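Long-range contacts in oxidoreductase (Thermotoga maritima, PDB 1ZH8), which probably catalyses NADP-dependent oxidation or reduction of an as yet unnamed alcohol or sugar-like substrate, as a member of the GFO/IDH/MocA oxidoreductase family: residues Val107-Lys113 / Lys134-Glu140; Leu16-Arg20 / Tyr299-Glu304; Ala321-Ala325 / Val336-Leu340. All coordinates share one frame; numbering follows the deposited sequence.

Interactions 1 and 2 both reach the six-stranded parallel sheet of the Rossmann domain, their centres about 14 Å apart. The first joins strands 108-112 and 136-139 at one edge of that sheet; the second brings the start of strand 19-24 against the end of helix 290-303. They touch through Thr135, His108, Val301 and Val302 and share one ethanediol. Along the chain interaction 2 spans 278 residues and encloses interaction 1, so the late helix returns to the nucleotide-binding domain. Interaction 3 follows both. It lies about 9 Å from interaction 1 and about 20 Å from interaction 2, nearest atoms, and packs helix 313-329 against the C-terminus.

Interaction 1 (Val107-Lys113 / Lys134-Glu140); sequences VHVICEK and KTVYIAE. With NAP (NADP nicotinamide-adenine-dinucleotide phosphate), chain D; EDO (1,2-ethanediol), chain G.
The last beta-alpha-beta unit of the Rossmann sheet, strand 108-112, helix 119-131 and strand 136-139, closes here as two parallel neighbours, Val107-Lys113 and Lys134-Glu140. The axes of strands 108-112 and 136-139 come within 4.4 Å at an angle of 23°. Val109 N donates to Thr135 O and Val109 O accepts from Tyr137 N; Cys111 repeats the pattern, its N bonding Tyr137 O and its O receiving Ala139 N at 2.7 Å. His108 adds a side-chain bond at the start of the pairing: ND1 accepts the Thr135 N-H at 2.9 Å, almost straight at 174°, the donor tilted slightly from the ring plane. CG of His108 lies anti to the carbonyl carbon (chi1 -52°), which brings the imidazole alongside Thr135, just ahead of strand 136-139. Lys134, its chain bent twice, lays CE over one face of this ring, 3.8 Å from the centroid, a CH-pi contact. On one face of the sheet Ile110 and Tyr137 run side by side, CD1 to CD1 3.9 Å, and Ile110 CG1 meets Ala139 CB. On the other, Cys111 CB faces Ile138 CD1, and helix 95-104 covers Val109 and Val136. At the C-terminal end of strand 108-112, Glu112 and Lys113 meet NADP. The carboxamide N7N of NADP donates to Glu112 OE1 at 3.2 Å. Lys113 holds the ribose O2D of NADP twice: its carbonyl O accepts from O2D at 2.6 Å, and its NZ donates to it at 3.3 Å. Further out, Tyr137 OH is hydrogen-bonded to Asp297 OD2 and Glu112 OE2 to His34 NE2, while Lys113 NZ is salt-bridged to Asp198. As acceptor of the Thr135 N-H, ND1 of His108 is probably the unprotonated ring nitrogen; the bonds to NADP would hold the ribose hydroxyl and orient the carboxamide at this end of the sheet.

Interaction 2 (Leu16-Arg20 / Tyr299-Glu304); sequences LRKIR and YQVVAE. With EDO (1,2-ethanediol), chain G.
Tyr299 OH donates to Arg17 O at 2.9 Å, a bond from the last turns of helix 290-303 to the chain just ahead of strand 19-24. The donor lies in the carbonyl plane, with a C=O...O angle of 158°, and the carbonyl oxygen sits at the ring's edge. CG of Tyr299 is anti to the backbone N (chi1 176°), which sends the phenol across to the strand. Beside this bond Ile19 supplies the apolar part: its CD1 comes to 3.4 Å from Tyr299 CD1, reaching the ring obliquely, and to 3.8 Å from Val302 CG1, one helical turn on. Leu16 CD2 lies 4.0 Å from Tyr299 OH and at a similar distance from Glu304 OE2, at the more exposed margin. Within the helix, Ala303 CB packs over one face of the Tyr299 ring. Phe45 of the adjoining strand touches both Ile19 and Tyr299, and Val302 O accepts from ethanediol O1 at 2.9 Å. The contact thus sets a helix from late in the chain against the first strand of a parallel alpha/beta sheet, whose strand order 3-2-1-4-5-6 is that of the Rossmann fold.

Interaction 3 (Ala321-Ala325 / Val336-Leu340); sequences AFIEA and VSSLL
Residues Ala321-Ala325 form a turn and more of helix 313-329, while Val336-Leu339 form a 3-10 segment, followed by the C-terminal residue Leu340. The helix keeps its Ala325 N to Ala321 O bond at 2.9 Å, and in the 3-10 segment Leu339 N reaches Val336 O at 3.0 Å. Phe322 CA and Val336 CA are 6.3 Å apart. The meeting itself is apolar, Ala321 and Ala325 presenting their methyl groups to the C-terminal segment. Ala321 CB receives Val336 CG1 at 3.9 Å and, further along, Leu340 CD2 at 4.1 Å. Leu339 works through a single methyl: CD2 lies over the helix backbone, 3.6 Å from Ala321 O and 3.7 Å from Ala325 N, and also touches Glu324 CB at 3.8 Å. This CD2 branch is the one that enters between the two alanines and Glu324. Val336 CG2 approaches Ala325 CB more loosely. The extended Glu324 side chain has OE1 hydrogen-bonded to Val119 N. The Phe322 ring packs on Ile214 and Ile217 of strand 214-222 and on Ala204 and Met207 of helix 195-211, meeting Phe238 edge-to-face. Val336 bonds Glu215 through its backbone; the C-terminal segment follows strand 334-335, outermost in the mixed sheet of this chain, and packs on helix 313-329.

Interaction 1 (Val107-Lys113 / Lys134-Glu140)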
loop_
_atom_site.group_PDB
_atom_site.type_symbol
_atom_site.label_atom_id
_atom_site.label_comp_id
_atom_site.label_asym_id
_atom_site.label_seq_id
_atom_site.Cartn_x
_atom_site.Cartn_y
_atom_site.Cartn_z
ATOM N N VAL A 107 -28.633 12.429 -31.670
ATOM C CA VAL A 107 -27.309 13.053 -31.803
ATOM C C VAL A 107 -26.279 12.236 -31.012
ATOM O O VAL A 107 -26.543 11.880 -29.874
ATOM C CB VAL A 107 -27.358 14.536 -31.315
ATOM C CG1 VAL A 107 -25.989 15.080 -31.087
ATOM C CG2 VAL A 107 -28.108 15.412 -32.317
ATOM N N HIS A 108 -25.114 11.940 -31.595
ATOM C CA HIS A 108 -24.031 11.263 -30.829
ATOM C C HIS A 108 -23.503 12.152 -29.717
ATOM O O HIS A 108 -23.607 13.385 -29.787
ATOM C CB HIS A 108 -22.861 10.872 -31.719
ATOM C CG HIS A 108 -23.259 10.087 -32.921
ATOM N ND1 HIS A 108 -23.450 8.725 -32.885
ATOM C CD2 HIS A 108 -23.514 10.473 -34.194
ATOM C CE1 HIS A 108 -23.806 8.305 -34.086
ATOM N NE2 HIS A 108 -23.848 9.346 -34.899
ATOM N N VAL A 109 -22.933 11.524 -28.699
ATOM C CA VAL A 109 -22.391 12.252 -27.555
ATOM C C VAL A 109 -20.990 11.736 -27.203
ATOM O O VAL A 109 -20.801 10.529 -27.024
ATOM C CB VAL A 109 -23.244 12.059 -26.263
ATOM C CG1 VAL A 109 -22.875 13.113 -25.235
ATOM C CG2 VAL A 109 -24.709 12.120 -26.542
ATOM N N ILE A 110 -20.021 12.648 -27.122
ATOM C CA ILE A 110 -18.807 12.395 -26.378
ATOM C C ILE A 110 -18.849 13.170 -25.062
ATOM O O ILE A 110 -19.087 14.369 -25.034
ATOM C CB ILE A 110 -17.518 12.672 -27.190
ATOM C CG1 ILE A 110 -16.275 12.374 -26.337
ATOM C CG2 ILE A 110 -17.510 14.096 -27.763
ATOM C CD1 ILE A 110 -14.975 12.208 -27.169
ATOM N N CYS A 111 -18.637 12.466 -23.965
ATOM C CA CYS A 111 -18.852 13.042 -22.661
ATOM C C CYS A 111 -17.697 12.728 -21.758
ATOM O O CYS A 111 -17.178 11.610 -21.748
ATOM C CB CYS A 111 -20.151 12.503 -22.062
ATOM S SG CYS A 111 -20.568 13.197 -20.446
ATOM N N GLU A 112 -17.307 13.727 -20.991
ATOM C CA GLU A 112 -16.172 13.616 -20.096
ATOM C C GLU A 112 -16.427 12.652 -18.947
ATOM O O GLU A 112 -17.571 12.424 -18.549
ATOM C CB GLU A 112 -15.761 15.000 -19.560
ATOM C CG GLU A 112 -14.713 15.688 -20.405
ATOM C CD GLU A 112 -13.367 14.969 -20.353
ATOM O OE1 GLU A 112 -13.210 14.031 -19.533
ATOM O OE2 GLU A 112 -12.473 15.310 -21.147
ATOM N N LYS A 113 -15.341 12.088 -18.428
ATOM C CA LYS A 113 -15.395 11.309 -17.206
ATOM C C LYS A 113 -15.615 12.274 -16.048
ATOM O O LYS A 113 -15.384 13.470 -16.202
ATOM C CB LYS A 113 -14.079 10.535 -17.011
ATOM C CG LYS A 113 -12.782 11.274 -17.414
ATOM C CD LYS A 113 -12.529 12.596 -16.646
ATOM C CE LYS A 113 -12.299 12.357 -15.173
ATOM N NZ LYS A 113 -12.254 13.597 -14.387
ATOM N N LYS A 134 -27.338 5.662 -31.587
ATOM C CA LYS A 134 -26.298 6.678 -31.576
ATOM C C LYS A 134 -25.184 6.269 -30.611
ATOM O O LYS A 134 -25.400 5.448 -29.726
ATOM C CB LYS A 134 -26.895 8.010 -31.144
ATOM C CG LYS A 134 -28.217 8.375 -31.811
ATOM C CD LYS A 134 -28.192 8.312 -33.350
ATOM C CE LYS A 134 -27.331 9.396 -33.960
ATOM N NZ LYS A 134 -27.677 9.533 -35.404
ATOM N N THR A 135 -23.993 6.839 -30.782
ATOM C CA THR A 135 -22.866 6.507 -29.918
ATOM C C THR A 135 -22.857 7.374 -28.652
ATOM O O THR A 135 -22.972 8.609 -28.742
ATOM C CB THR A 135 -21.516 6.691 -30.641
ATOM O OG1 THR A 135 -21.464 5.847 -31.799
ATOM C CG2 THR A 135 -20.340 6.344 -29.696
ATOM N N VAL A 136 -22.738 6.716 -27.486
ATOM C CA VAL A 136 -22.289 7.393 -26.274
ATOM C C VAL A 136 -20.841 6.988 -26.011
ATOM O O VAL A 136 -20.522 5.805 -25.876
ATOM C CB VAL A 136 -23.148 7.082 -25.038
ATOM C CG1 VAL A 136 -22.621 7.874 -23.803
ATOM C CG2 VAL A 136 -24.592 7.434 -25.305
ATOM N N TYR A 137 -19.970 7.992 -25.938
ATOM C CA TYR A 137 -18.560 7.790 -25.752
ATOM C C TYR A 137 -18.140 8.554 -24.500
ATOM O O TYR A 137 -18.227 9.776 -24.486
ATOM C CB TYR A 137 -17.827 8.301 -26.985
ATOM C CG TYR A 137 -16.378 7.897 -27.041
ATOM C CD1 TYR A 137 -15.431 8.478 -26.184
ATOM C CD2 TYR A 137 -15.945 6.949 -27.954
ATOM C CE1 TYR A 137 -14.089 8.107 -26.232
ATOM C CE2 TYR A 137 -14.606 6.582 -28.020
ATOM C CZ TYR A 137 -13.690 7.166 -27.155
ATOM O OH TYR A 137 -12.377 6.792 -27.217
ATOM N N ILE A 138 -17.729 7.842 -23.440
ATOM C CA ILE A 138 -17.212 8.504 -22.236
ATOM C C ILE A 138 -15.712 8.629 -22.375
ATOM O O ILE A 138 -15.000 7.619 -22.512
ATOM C CB ILE A 138 -17.496 7.763 -20.918
ATOM C CG1 ILE A 138 -18.964 7.336 -20.815
ATOM C CG2 ILE A 138 -17.091 8.675 -19.724
ATOM C CD1 ILE A 138 -20.008 8.506 -20.945
ATOM N N ALA A 139 -15.254 9.872 -22.334
ATOM C CA ALA A 139 -13.909 10.232 -22.766
ATOM C C ALA A 139 -12.928 10.049 -21.616
ATOM O O ALA A 139 -12.598 11.005 -20.866
ATOM C CB ALA A 139 -13.890 11.689 -23.304
ATOM N N GLU A 140 -12.487 8.809 -21.465
ATOM C CA GLU A 140 -11.557 8.464 -20.424
ATOM C C GLU A 140 -10.219 8.446 -21.091
ATOM O O GLU A 140 -9.832 7.449 -21.716
ATOM C CB GLU A 140 -11.909 7.106 -19.820
ATOM C CG GLU A 140 -10.863 6.578 -18.849
ATOM C CD GLU A 140 -10.367 7.650 -17.884
ATOM O OE1 GLU A 140 -11.086 7.949 -16.907
ATOM O OE2 GLU A 140 -9.265 8.203 -18.121
HETATM P PA NAP D . -15.459 23.811 -15.370
HETATM O O1A NAP D . -14.317 24.709 -15.684
HETATM O O2A NAP D . -16.273 24.268 -14.233
HETATM O O5B NAP D . -16.314 23.604 -16.711
HETATM C C5B NAP D . -17.703 23.380 -16.642
HETATM C C4B NAP D . -18.368 24.253 -17.689
HETATM O O4B NAP D . -19.740 23.904 -17.819
HETATM C C3B NAP D . -18.333 25.728 -17.307
HETATM O O3B NAP D . -18.168 26.414 -18.513
HETATM C C2B NAP D . -19.733 25.929 -16.751
HETATM O O2B NAP D . -20.335 27.206 -16.572
HETATM C C1B NAP D . -20.524 25.084 -17.726
HETATM N N9A NAP D . -21.858 24.794 -17.208
HETATM C C8A NAP D . -22.244 24.629 -15.896
HETATM N N7A NAP D . -23.568 24.358 -15.879
HETATM C C5A NAP D . -24.024 24.356 -17.159
HETATM C C6A NAP D . -25.276 24.147 -17.723
HETATM N N6A NAP D . -26.329 23.907 -16.960
HETATM N N1A NAP D . -25.432 24.188 -19.084
HETATM C C2A NAP D . -24.350 24.457 -19.885
HETATM N N3A NAP D . -23.112 24.674 -19.337
HETATM C C4A NAP D . -22.955 24.622 -17.999
HETATM O O3 NAP D . -14.889 22.360 -15.018
HETATM P PN NAP D . -13.943 21.499 -15.991
HETATM O O1N NAP D . -13.853 22.023 -17.392
HETATM O O2N NAP D . -12.782 21.293 -15.136
HETATM O O5D NAP D . -14.688 20.075 -16.105
HETATM C C5D NAP D . -15.759 19.805 -16.992
HETATM C C4D NAP D . -15.776 18.310 -17.303
HETATM O O4D NAP D . -14.510 17.939 -17.836
HETATM C C3D NAP D . -15.976 17.482 -16.029
HETATM O O3D NAP D . -16.841 16.398 -16.268
HETATM C C2D NAP D . -14.602 16.959 -15.685
HETATM O O2D NAP D . -14.643 15.713 -15.021
HETATM C C1D NAP D . -13.951 16.886 -17.059
HETATM N N1N NAP D . -12.499 17.008 -16.953
HETATM C C2N NAP D . -11.733 15.989 -17.441
HETATM C C3N NAP D . -10.338 16.044 -17.359
HETATM C C7N NAP D . -9.488 15.035 -18.092
HETATM O O7N NAP D . -8.095 15.148 -17.925
HETATM N N7N NAP D . -10.033 14.082 -18.873
HETATM C C4N NAP D . -9.732 17.165 -16.774
HETATM C C5N NAP D . -10.525 18.213 -16.289
HETATM C C6N NAP D . -11.917 18.122 -16.383
HETATM P P2B NAP D . -19.998 28.665 -17.164
HETATM O O1X NAP D . -20.632 28.872 -18.523
HETATM O O2X NAP D . -18.507 28.867 -17.306
HETATM O O3X NAP D . -20.589 29.617 -16.147
HETATM C C1 EDO G . -22.647 4.032 -35.581
HETATM O O1 EDO G . -22.491 5.403 -35.977
HETATM C C2 EDO G . -22.930 3.947 -34.080
HETATM O O2 EDO G . -23.746 5.046 -33.639
#

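Interaction 2 (Leu16-Arg20 / Tyr299-Glu304)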
loop_
_atom_site.group_PDB
_atom_site.type_symbol
_atom_site.label_atom_id
_atom_site.label_comp_id
_atom_site.label_asym_id
_atom_site.label_seq_id
_atom_site.Cartn_x
_atom_site.Cartn_y
_atom_site.Cartn_z
ATOM N N LEU A 16 -12.911 12.726 -46.881
ATOM C CA LEU A 16 -13.332 12.334 -45.496
ATOM C C LEU A 16 -14.382 13.304 -44.959
ATOM O O LEU A 16 -14.040 14.446 -44.629
ATOM C CB LEU A 16 -12.128 12.297 -44.526
ATOM C CG LEU A 16 -11.138 11.116 -44.472
ATOM C CD1 LEU A 16 -9.938 11.445 -43.575
ATOM C CD2 LEU A 16 -11.783 9.787 -44.035
ATOM N N ARG A 17 -15.645 12.850 -44.876
ATOM C CA ARG A 17 -16.752 13.636 -44.277
ATOM C C ARG A 17 -16.459 13.982 -42.808
ATOM O O ARG A 17 -15.887 13.177 -42.073
ATOM C CB ARG A 17 -18.108 12.907 -44.379
ATOM C CG ARG A 17 -19.325 13.860 -44.191
ATOM C CD ARG A 17 -20.663 13.117 -44.271
ATOM N NE ARG A 17 -21.794 14.041 -44.219
ATOM C CZ ARG A 17 -22.318 14.653 -45.278
ATOM N NH1 ARG A 17 -21.824 14.436 -46.492
ATOM N NH2 ARG A 17 -23.340 15.482 -45.126
ATOM N N LYS A 18 -16.843 15.182 -42.391
ATOM C CA LYS A 18 -16.562 15.646 -41.037
ATOM C C LYS A 18 -17.740 15.446 -40.090
ATOM O O LYS A 18 -18.903 15.451 -40.504
ATOM C CB LYS A 18 -16.162 17.125 -41.046
ATOM C CG LYS A 18 -14.883 17.442 -41.819
ATOM C CD LYS A 18 -14.505 18.904 -41.606
ATOM C CE LYS A 18 -13.381 19.339 -42.526
ATOM N NZ LYS A 18 -12.878 20.654 -42.054
ATOM N N ILE A 19 -17.415 15.266 -38.814
ATOM C CA ILE A 19 -18.411 15.253 -37.757
ATOM C C ILE A 19 -18.653 16.689 -37.310
ATOM O O ILE A 19 -17.734 17.343 -36.806
ATOM C CB ILE A 19 -17.945 14.392 -36.574
ATOM C CG1 ILE A 19 -17.848 12.915 -36.990
ATOM C CG2 ILE A 19 -18.874 14.539 -35.369
ATOM C CD1 ILE A 19 -17.374 11.967 -35.841
ATOM N N ARG A 20 -19.876 17.178 -37.515
ATOM C CA ARG A 20 -20.291 18.505 -37.042
ATOM C C ARG A 20 -20.538 18.414 -35.550
ATOM O O ARG A 20 -21.380 17.636 -35.093
ATOM C CB ARG A 20 -21.538 18.996 -37.780
ATOM C CG ARG A 20 -21.328 19.226 -39.296
ATOM C CD ARG A 20 -22.653 19.498 -40.007
ATOM N NE ARG A 20 -23.671 18.514 -39.627
ATOM C CZ ARG A 20 -24.982 18.742 -39.549
ATOM N NH1 ARG A 20 -25.506 19.939 -39.829
ATOM N NH2 ARG A 20 -25.779 17.752 -39.181
ATOM N N TYR A 299 -14.204 9.396 -33.599
ATOM C CA TYR A 299 -14.489 9.573 -35.004
ATOM C C TYR A 299 -14.660 8.226 -35.691
ATOM O O TYR A 299 -15.535 8.060 -36.544
ATOM C CB TYR A 299 -13.411 10.398 -35.729
ATOM C CG TYR A 299 -13.704 10.483 -37.215
ATOM C CD1 TYR A 299 -14.530 11.482 -37.722
ATOM C CD2 TYR A 299 -13.199 9.525 -38.108
ATOM C CE1 TYR A 299 -14.838 11.546 -39.084
ATOM C CE2 TYR A 299 -13.498 9.578 -39.474
ATOM C CZ TYR A 299 -14.316 10.593 -39.950
ATOM O OH TYR A 299 -14.609 10.661 -41.288
ATOM N N GLN A 300 -13.810 7.273 -35.335
ATOM C CA GLN A 300 -13.798 5.979 -36.012
ATOM C C GLN A 300 -15.024 5.161 -35.592
ATOM O O GLN A 300 -15.600 4.415 -36.406
ATOM C CB GLN A 300 -12.483 5.228 -35.746
ATOM C CG GLN A 300 -11.317 5.752 -36.571
ATOM C CD GLN A 300 -10.026 5.005 -36.306
ATOM O OE1 GLN A 300 -9.521 4.999 -35.188
ATOM N NE2 GLN A 300 -9.486 4.364 -37.340
ATOM N N VAL A 301 -15.425 5.327 -34.331
ATOM C CA VAL A 301 -16.621 4.680 -33.807
ATOM C C VAL A 301 -17.850 5.214 -34.530
ATOM O O VAL A 301 -18.668 4.443 -35.040
ATOM C CB VAL A 301 -16.764 4.847 -32.276
ATOM C CG1 VAL A 301 -18.156 4.406 -31.813
ATOM C CG2 VAL A 301 -15.698 4.022 -31.567
ATOM N N VAL A 302 -17.947 6.530 -34.607
ATOM C CA VAL A 302 -19.100 7.158 -35.211
ATOM C C VAL A 302 -19.149 6.987 -36.714
ATOM O O VAL A 302 -20.189 6.621 -37.257
ATOM C CB VAL A 302 -19.190 8.637 -34.834
ATOM C CG1 VAL A 302 -20.232 9.401 -35.724
ATOM C CG2 VAL A 302 -19.538 8.747 -33.356
ATOM N N ALA A 303 -18.036 7.250 -37.391
ATOM C CA ALA A 303 -18.068 7.370 -38.854
ATOM C C ALA A 303 -17.658 6.108 -39.578
ATOM O O ALA A 303 -18.188 5.813 -40.634
ATOM C CB ALA A 303 -17.210 8.555 -39.327
ATOM N N GLU A 304 -16.707 5.376 -39.009
ATOM C CA GLU A 304 -16.085 4.247 -39.699
ATOM C C GLU A 304 -16.439 2.898 -39.103
ATOM O O GLU A 304 -15.793 1.919 -39.414
ATOM C CB GLU A 304 -14.565 4.432 -39.748
ATOM C CG GLU A 304 -14.111 5.515 -40.735
ATOM C CD GLU A 304 -12.647 5.921 -40.573
ATOM O OE1 GLU A 304 -12.024 5.567 -39.537
ATOM O OE2 GLU A 304 -12.131 6.613 -41.488
HETATM C C1 EDO G . -22.647 4.032 -35.581
HETATM O O1 EDO G . -22.491 5.403 -35.977
HETATM C C2 EDO G . -22.930 3.947 -34.080
HETATM O O2 EDO G . -23.746 5.046 -33.639
#

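Interaction 3 (Ala321-Ala325 / Val336-Leu340)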
loop_
_atom_site.group_PDB
_atom_site.type_symbol
_atom_site.label_atom_id
_atom_site.label_comp_id
_atom_site.label_asym_id
_atom_site.label_seq_id
_atom_site.Cartn_x
_atom_site.Cartn_y
_atom_site.Cartn_z
ATOM N N ALA A 321 -17.110 2.414 -10.332
ATOM C CA ALA A 321 -17.347 1.354 -9.337
ATOM C C ALA A 321 -16.143 1.049 -8.422
ATOM O O ALA A 321 -16.313 0.879 -7.209
ATOM C CB ALA A 321 -17.824 0.074 -10.028
ATOM N N PHE A 322 -14.944 0.978 -8.999
ATOM C CA PHE A 322 -13.733 0.817 -8.205
ATOM C C PHE A 322 -13.626 1.923 -7.145
ATOM O O PHE A 322 -13.453 1.636 -5.958
ATOM C CB PHE A 322 -12.470 0.792 -9.095
ATOM C CG PHE A 322 -11.177 0.832 -8.312
ATOM C CD1 PHE A 322 -10.582 -0.345 -7.864
ATOM C CD2 PHE A 322 -10.569 2.044 -8.007
ATOM C CE1 PHE A 322 -9.392 -0.327 -7.137
ATOM C CE2 PHE A 322 -9.379 2.084 -7.268
ATOM C CZ PHE A 322 -8.790 0.891 -6.836
ATOM N N ILE A 323 -13.750 3.181 -7.571
ATOM C CA ILE A 323 -13.654 4.303 -6.638
ATOM C C ILE A 323 -14.817 4.311 -5.655
ATOM O O ILE A 323 -14.605 4.430 -4.442
ATOM C CB ILE A 323 -13.553 5.660 -7.366
ATOM C CG1 ILE A 323 -12.287 5.697 -8.242
ATOM C CG2 ILE A 323 -13.535 6.809 -6.368
ATOM C CD1 ILE A 323 -11.029 5.565 -7.464
ATOM N N GLU A 324 -16.040 4.149 -6.148
ATOM C CA GLU A 324 -17.179 4.126 -5.232
ATOM C C GLU A 324 -17.028 3.029 -4.147
ATOM O O GLU A 324 -17.349 3.254 -2.990
ATOM C CB GLU A 324 -18.499 4.005 -5.982
ATOM C CG GLU A 324 -19.727 4.103 -5.069
ATOM C CD GLU A 324 -21.027 4.366 -5.814
ATOM O OE1 GLU A 324 -21.008 4.938 -6.936
ATOM O OE2 GLU A 324 -22.079 4.008 -5.258
ATOM N N ALA A 325 -16.501 1.868 -4.522
ATOM C CA ALA A 325 -16.212 0.808 -3.548
ATOM C C ALA A 325 -15.222 1.250 -2.464
ATOM O O ALA A 325 -15.484 1.045 -1.282
ATOM C CB ALA A 325 -15.713 -0.446 -4.244
ATOM N N VAL A 336 -16.363 -5.622 -5.881
ATOM C CA VAL A 336 -16.740 -4.605 -6.857
ATOM C C VAL A 336 -17.951 -4.981 -7.704
ATOM O O VAL A 336 -18.821 -4.152 -7.934
ATOM C CB VAL A 336 -15.554 -4.221 -7.763
ATOM C CG1 VAL A 336 -15.975 -3.126 -8.738
ATOM C CG2 VAL A 336 -14.391 -3.727 -6.913
ATOM N N SER A 337 -18.012 -6.225 -8.161
ATOM C CA SER A 337 -19.216 -6.721 -8.831
ATOM C C SER A 337 -20.548 -6.326 -8.184
ATOM O O SER A 337 -21.495 -6.042 -8.905
ATOM C CB SER A 337 -19.176 -8.229 -8.960
ATOM O OG SER A 337 -18.393 -8.561 -10.083
ATOM N N SER A 338 -20.621 -6.306 -6.852
ATOM C CA SER A 338 -21.890 -6.085 -6.141
ATOM C C SER A 338 -22.458 -4.690 -6.373
ATOM O O SER A 338 -23.622 -4.438 -6.073
ATOM C CB SER A 338 -21.753 -6.345 -4.636
ATOM O OG SER A 338 -20.958 -5.348 -4.014
ATOM N N LEU A 339 -21.635 -3.793 -6.907
ATOM C CA LEU A 339 -22.075 -2.443 -7.220
ATOM C C LEU A 339 -22.621 -2.385 -8.629
ATOM O O LEU A 339 -23.373 -1.480 -8.973
ATOM C CB LEU A 339 -20.913 -1.447 -7.087
ATOM C CG LEU A 339 -20.606 -0.802 -5.729
ATOM C CD1 LEU A 339 -20.090 -1.802 -4.699
ATOM C CD2 LEU A 339 -19.610 0.332 -5.910
ATOM N N LEU A 340 -22.231 -3.354 -9.446
ATOM C CA LEU A 340 -22.570 -3.339 -10.862
ATOM C C LEU A 340 -23.866 -4.085 -11.163
ATOM O O LEU A 340 -24.338 -4.038 -12.291
ATOM C CB LEU A 340 -21.413 -3.886 -11.705
ATOM C CG LEU A 340 -20.209 -2.934 -11.769
ATOM C CD1 LEU A 340 -18.985 -3.634 -12.352
ATOM C CD2 LEU A 340 -20.547 -1.694 -12.573
ATOM O OXT LEU A 340 -24.478 -4.741 -10.311
#